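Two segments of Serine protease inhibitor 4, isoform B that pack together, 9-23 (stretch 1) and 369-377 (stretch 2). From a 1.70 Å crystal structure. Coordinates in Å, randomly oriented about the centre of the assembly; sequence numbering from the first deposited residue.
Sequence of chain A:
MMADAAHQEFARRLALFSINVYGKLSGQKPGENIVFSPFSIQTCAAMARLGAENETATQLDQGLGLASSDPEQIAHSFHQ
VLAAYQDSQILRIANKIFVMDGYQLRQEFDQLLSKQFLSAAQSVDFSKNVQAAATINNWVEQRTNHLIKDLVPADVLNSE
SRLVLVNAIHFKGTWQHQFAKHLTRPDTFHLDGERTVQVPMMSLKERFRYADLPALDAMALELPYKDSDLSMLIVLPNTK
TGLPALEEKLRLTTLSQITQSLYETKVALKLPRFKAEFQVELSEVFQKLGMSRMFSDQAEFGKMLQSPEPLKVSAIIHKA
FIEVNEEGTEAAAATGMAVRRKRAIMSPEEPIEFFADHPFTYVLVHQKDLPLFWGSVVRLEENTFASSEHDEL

Stretch 1 (9-23) EFARRLALFSINVYG
Stretch 2, residues 369-377: DLPLFWGSV

Residues 9-23 form one continuous helix, with phi/psi near -63/-43 and i to i+4 backbone hydrogen bonds throughout, from R13 N to E9 O (2.9 Å) through G23 N to I19 O (3.0 Å). The helix begins before and continues after this stretch. In the second stretch, L370 (-100/104) and P371 (-86/127) are strand. The chain turns a corner at L372 (-98/-37), and a second strand runs to V377. Helix and second strand run in roughly the same direction, with axes at 35° (signed -35°) and 9.7 Å apart at closest approach. The register pairs A11 CA with L370 CA at 4.5 Å, A15 CA with P371 CA at 6.2 Å, and S18 CA with W374 CA at 7.5 Å. The contact buries 614 Å² in total.

One hydrogen bond crosses the contact. Y22 OH donates to S376 OG at 2.3 Å, which is very short. Y22 is t (chi2 48°) and S376 is m; both CA-to-CB bonds point toward the other stretch. The serine oxygen lies at the edge of the tyrosine ring, near its plane.

The aromatic contact centres on W374, which is t with chi2 -61° and has the largest area covered. Its five-membered ring and the Y22 ring have centroids 4.3 Å apart and planes at 49°, an oblique pair. W374 NE1 sits over one face of the Y22 ring, 3.2 Å from Y22 CD2. The six-membered part of the indole reaches the preceding helical turn: I19 CG2 is 3.3 Å from W374 CH2, and S18 CB is 3.6 Å from W374 CE3. I19 is p, with chi2 t.

Apolar contacts continue around L370 and P371. L370 is t,t. Its CB is 4.0 Å from A11 CB, its CD1 4.1 Å from F10 CD1, and its CD2 3.9 Å from L14 CD2. F10 is t with chi2 -83°; L14 is t,p. The proline ring is C-gamma endo and packs with P371 CD 4.0 Å from L14 CG and P371 CG 3.9 Å from A15 CA.

Several polar atoms lie against the other stretch without hydrogen-bonding across it. S18 OG touches P371 CG at 3.3 Å, but S18, rotamer m, donates back to L14 O at 2.7 Å within the helix. D369 is p with chi2 -39°. Its OD1 is 3.2 Å from A11 CB and its OD2 3.5 Å from R12 CA. A11 O and D369 O, both acceptors, are 3.4 Å apart. P371 O is buried without a polar partner, 3.5 Å from L14 CD2.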

# COMPACT_ATOMS: atom_id res chain seq x y z
N GLU A 9 4.93 -4.23 -17.41
CA GLU A 9 6.16 -3.90 -16.71
C GLU A 9 5.87 -3.15 -15.42
O GLU A 9 6.49 -3.42 -14.39
CB GLU A 9 7.08 -3.05 -17.58
CG GLU A 9 8.36 -2.63 -16.86
CD GLU A 9 9.18 -1.64 -17.63
OE1 GLU A 9 9.57 -1.95 -18.78
OE2 GLU A 9 9.43 -0.53 -17.09
N PHE A 10 4.95 -2.20 -15.48
CA PHE A 10 4.63 -1.40 -14.30
C PHE A 10 4.17 -2.33 -13.18
O PHE A 10 4.60 -2.20 -12.05
CB PHE A 10 3.55 -0.36 -14.62
CG PHE A 10 3.23 0.54 -13.45
CD1 PHE A 10 2.34 0.13 -12.47
CD2 PHE A 10 3.82 1.78 -13.32
CE1 PHE A 10 2.05 0.93 -11.39
CE2 PHE A 10 3.52 2.59 -12.24
CZ PHE A 10 2.64 2.17 -11.27
N ALA A 11 3.30 -3.27 -13.52
CA ALA A 11 2.78 -4.20 -12.53
C ALA A 11 3.89 -5.08 -11.96
O ALA A 11 3.97 -5.26 -10.75
CB ALA A 11 1.68 -5.05 -13.13
N ARG A 12 4.74 -5.60 -12.84
CA ARG A 12 5.86 -6.43 -12.42
C ARG A 12 6.78 -5.71 -11.46
O ARG A 12 7.18 -6.25 -10.43
CB ARG A 12 6.68 -6.90 -13.63
CG ARG A 12 6.07 -8.00 -14.42
CD ARG A 12 7.17 -8.69 -15.24
NE ARG A 12 7.79 -7.75 -16.17
CZ ARG A 12 7.30 -7.47 -17.37
NH1 ARG A 12 6.19 -8.05 -17.80
NH2 ARG A 12 7.93 -6.60 -18.16
N ARG A 13 7.13 -4.46 -11.78
CA ARG A 13 8.06 -3.72 -10.95
C ARG A 13 7.44 -3.36 -9.61
O ARG A 13 8.11 -3.42 -8.58
CB ARG A 13 8.55 -2.49 -11.71
CG ARG A 13 9.33 -2.93 -12.93
CD ARG A 13 10.15 -1.87 -13.54
NE ARG A 13 10.99 -2.42 -14.61
CZ ARG A 13 11.90 -1.71 -15.26
NH1 ARG A 13 12.09 -0.44 -14.94
NH2 ARG A 13 12.63 -2.27 -16.21
N LEU A 14 6.15 -3.02 -9.61
CA LEU A 14 5.44 -2.74 -8.37
C LEU A 14 5.33 -3.99 -7.50
O LEU A 14 5.48 -3.92 -6.28
CB LEU A 14 4.05 -2.18 -8.66
CG LEU A 14 3.21 -1.90 -7.41
CD1 LEU A 14 3.95 -0.97 -6.46
CD2 LEU A 14 1.86 -1.32 -7.79
N ALA A 15 5.10 -5.14 -8.12
CA ALA A 15 5.04 -6.40 -7.38
C ALA A 15 6.36 -6.71 -6.66
O ALA A 15 6.36 -7.18 -5.53
CB ALA A 15 4.65 -7.57 -8.30
N LEU A 16 7.48 -6.44 -7.31
CA LEU A 16 8.77 -6.67 -6.69
C LEU A 16 9.01 -5.66 -5.56
O LEU A 16 9.44 -6.04 -4.47
CB LEU A 16 9.90 -6.61 -7.73
CG LEU A 16 11.33 -6.80 -7.21
CD1 LEU A 16 11.49 -8.04 -6.36
CD2 LEU A 16 12.29 -6.85 -8.37
N PHE A 17 8.74 -4.39 -5.82
CA PHE A 17 8.79 -3.38 -4.76
C PHE A 17 7.94 -3.80 -3.57
O PHE A 17 8.36 -3.65 -2.41
CB PHE A 17 8.32 -2.02 -5.29
CG PHE A 17 8.39 -0.92 -4.27
CD1 PHE A 17 9.60 -0.54 -3.73
CD2 PHE A 17 7.25 -0.27 -3.84
CE1 PHE A 17 9.68 0.48 -2.80
CE2 PHE A 17 7.32 0.75 -2.91
CZ PHE A 17 8.54 1.11 -2.39
N SER A 18 6.76 -4.37 -3.84
CA SER A 18 5.85 -4.80 -2.79
C SER A 18 6.47 -5.84 -1.87
O SER A 18 6.41 -5.72 -0.65
CB SER A 18 4.56 -5.37 -3.38
OG SER A 18 3.87 -4.43 -4.17
N ILE A 19 7.05 -6.90 -2.45
CA ILE A 19 7.62 -7.94 -1.61
C ILE A 19 8.88 -7.42 -0.92
O ILE A 19 9.19 -7.84 0.19
CB ILE A 19 7.91 -9.24 -2.42
CG1 ILE A 19 8.91 -9.01 -3.54
CG2 ILE A 19 6.61 -9.76 -2.99
CD1 ILE A 19 9.39 -10.29 -4.19
N ASN A 20 9.59 -6.48 -1.55
CA ASN A 20 10.74 -5.86 -0.90
C ASN A 20 10.31 -5.14 0.38
O ASN A 20 10.92 -5.32 1.44
CB ASN A 20 11.45 -4.89 -1.84
CG ASN A 20 12.16 -5.58 -2.99
OD1 ASN A 20 12.30 -6.80 -3.03
ND2 ASN A 20 12.66 -4.77 -3.92
N VAL A 21 9.27 -4.32 0.27
CA VAL A 21 8.76 -3.55 1.42
C VAL A 21 8.19 -4.49 2.49
O VAL A 21 8.47 -4.33 3.69
CB VAL A 21 7.69 -2.54 0.96
CG1 VAL A 21 6.98 -1.92 2.16
CG2 VAL A 21 8.33 -1.45 0.10
N TYR A 22 7.41 -5.47 2.05
CA TYR A 22 6.80 -6.45 2.95
C TYR A 22 7.88 -7.14 3.78
O TYR A 22 7.75 -7.29 5.00
CB TYR A 22 5.99 -7.46 2.12
CG TYR A 22 5.22 -8.55 2.84
CD1 TYR A 22 4.42 -8.27 3.94
CD2 TYR A 22 5.25 -9.85 2.36
CE1 TYR A 22 3.70 -9.29 4.56
CE2 TYR A 22 4.55 -10.86 2.97
CZ TYR A 22 3.77 -10.58 4.07
OH TYR A 22 3.08 -11.62 4.65
N GLY A 23 8.97 -7.52 3.12
CA GLY A 23 10.07 -8.15 3.82
C GLY A 23 10.70 -7.26 4.88
O GLY A 23 10.99 -7.73 5.98
N ASP A 369 -1.12 -9.02 -11.90
CA ASP A 369 -0.14 -8.90 -10.83
C ASP A 369 0.09 -7.46 -10.47
O ASP A 369 1.21 -7.10 -10.16
CB ASP A 369 1.20 -9.56 -11.22
CG ASP A 369 1.96 -8.78 -12.28
OD1 ASP A 369 1.33 -8.25 -13.22
OD2 ASP A 369 3.21 -8.72 -12.17
N LEU A 370 -0.95 -6.63 -10.48
CA LEU A 370 -0.80 -5.27 -9.96
C LEU A 370 -1.34 -5.19 -8.54
O LEU A 370 -2.56 -5.18 -8.35
CB LEU A 370 -1.50 -4.25 -10.86
CG LEU A 370 -0.95 -2.82 -10.64
CD1 LEU A 370 -1.13 -1.97 -11.88
CD2 LEU A 370 -1.58 -2.14 -9.45
N PRO A 371 -0.45 -5.17 -7.53
CA PRO A 371 -0.92 -5.21 -6.15
C PRO A 371 -1.27 -3.84 -5.60
O PRO A 371 -0.46 -2.92 -5.66
CB PRO A 371 0.26 -5.82 -5.40
CG PRO A 371 1.44 -5.42 -6.18
CD PRO A 371 1.02 -5.27 -7.60
N LEU A 372 -2.48 -3.70 -5.07
CA LEU A 372 -2.94 -2.43 -4.50
C LEU A 372 -2.77 -2.42 -2.99
O LEU A 372 -2.43 -1.39 -2.41
CB LEU A 372 -4.40 -2.16 -4.88
CG LEU A 372 -4.65 -1.93 -6.37
CD1 LEU A 372 -6.13 -1.83 -6.66
CD2 LEU A 372 -3.91 -0.69 -6.87
N PHE A 373 -3.02 -3.57 -2.38
CA PHE A 373 -2.84 -3.77 -0.95
C PHE A 373 -2.16 -5.12 -0.73
O PHE A 373 -2.35 -6.06 -1.52
CB PHE A 373 -4.17 -3.73 -0.17
CG PHE A 373 -4.83 -2.39 -0.17
CD1 PHE A 373 -5.64 -2.01 -1.21
CD2 PHE A 373 -4.64 -1.53 0.89
CE1 PHE A 373 -6.25 -0.77 -1.21
CE2 PHE A 373 -5.26 -0.29 0.89
CZ PHE A 373 -6.05 0.08 -0.16
N TRP A 374 -1.40 -5.21 0.35
CA TRP A 374 -0.65 -6.40 0.70
C TRP A 374 -0.64 -6.51 2.22
O TRP A 374 -0.47 -5.51 2.91
CB TRP A 374 0.77 -6.30 0.15
CG TRP A 374 1.52 -7.57 0.05
CD1 TRP A 374 1.85 -8.41 1.07
CD2 TRP A 374 2.08 -8.15 -1.15
NE1 TRP A 374 2.56 -9.49 0.58
CE2 TRP A 374 2.72 -9.35 -0.77
CE3 TRP A 374 2.10 -7.78 -2.49
CZ2 TRP A 374 3.36 -10.17 -1.69
CZ3 TRP A 374 2.74 -8.59 -3.40
CH2 TRP A 374 3.36 -9.77 -3.00
N GLY A 375 -0.84 -7.72 2.74
CA GLY A 375 -0.83 -7.86 4.18
C GLY A 375 -0.64 -9.27 4.69
O GLY A 375 -0.51 -10.22 3.92
N SER A 376 -0.61 -9.36 6.02
CA SER A 376 -0.47 -10.59 6.77
C SER A 376 -1.51 -10.68 7.86
O SER A 376 -1.84 -9.68 8.48
CB SER A 376 0.90 -10.67 7.44
OG SER A 376 1.94 -10.89 6.52
N VAL A 377 -2.01 -11.89 8.10
CA VAL A 377 -2.77 -12.17 9.31
C VAL A 377 -1.94 -13.13 10.13
O VAL A 377 -1.75 -14.28 9.74
CB VAL A 377 -4.15 -12.77 9.01
CG1 VAL A 377 -4.87 -13.09 10.31
CG2 VAL A 377 -4.98 -11.79 8.18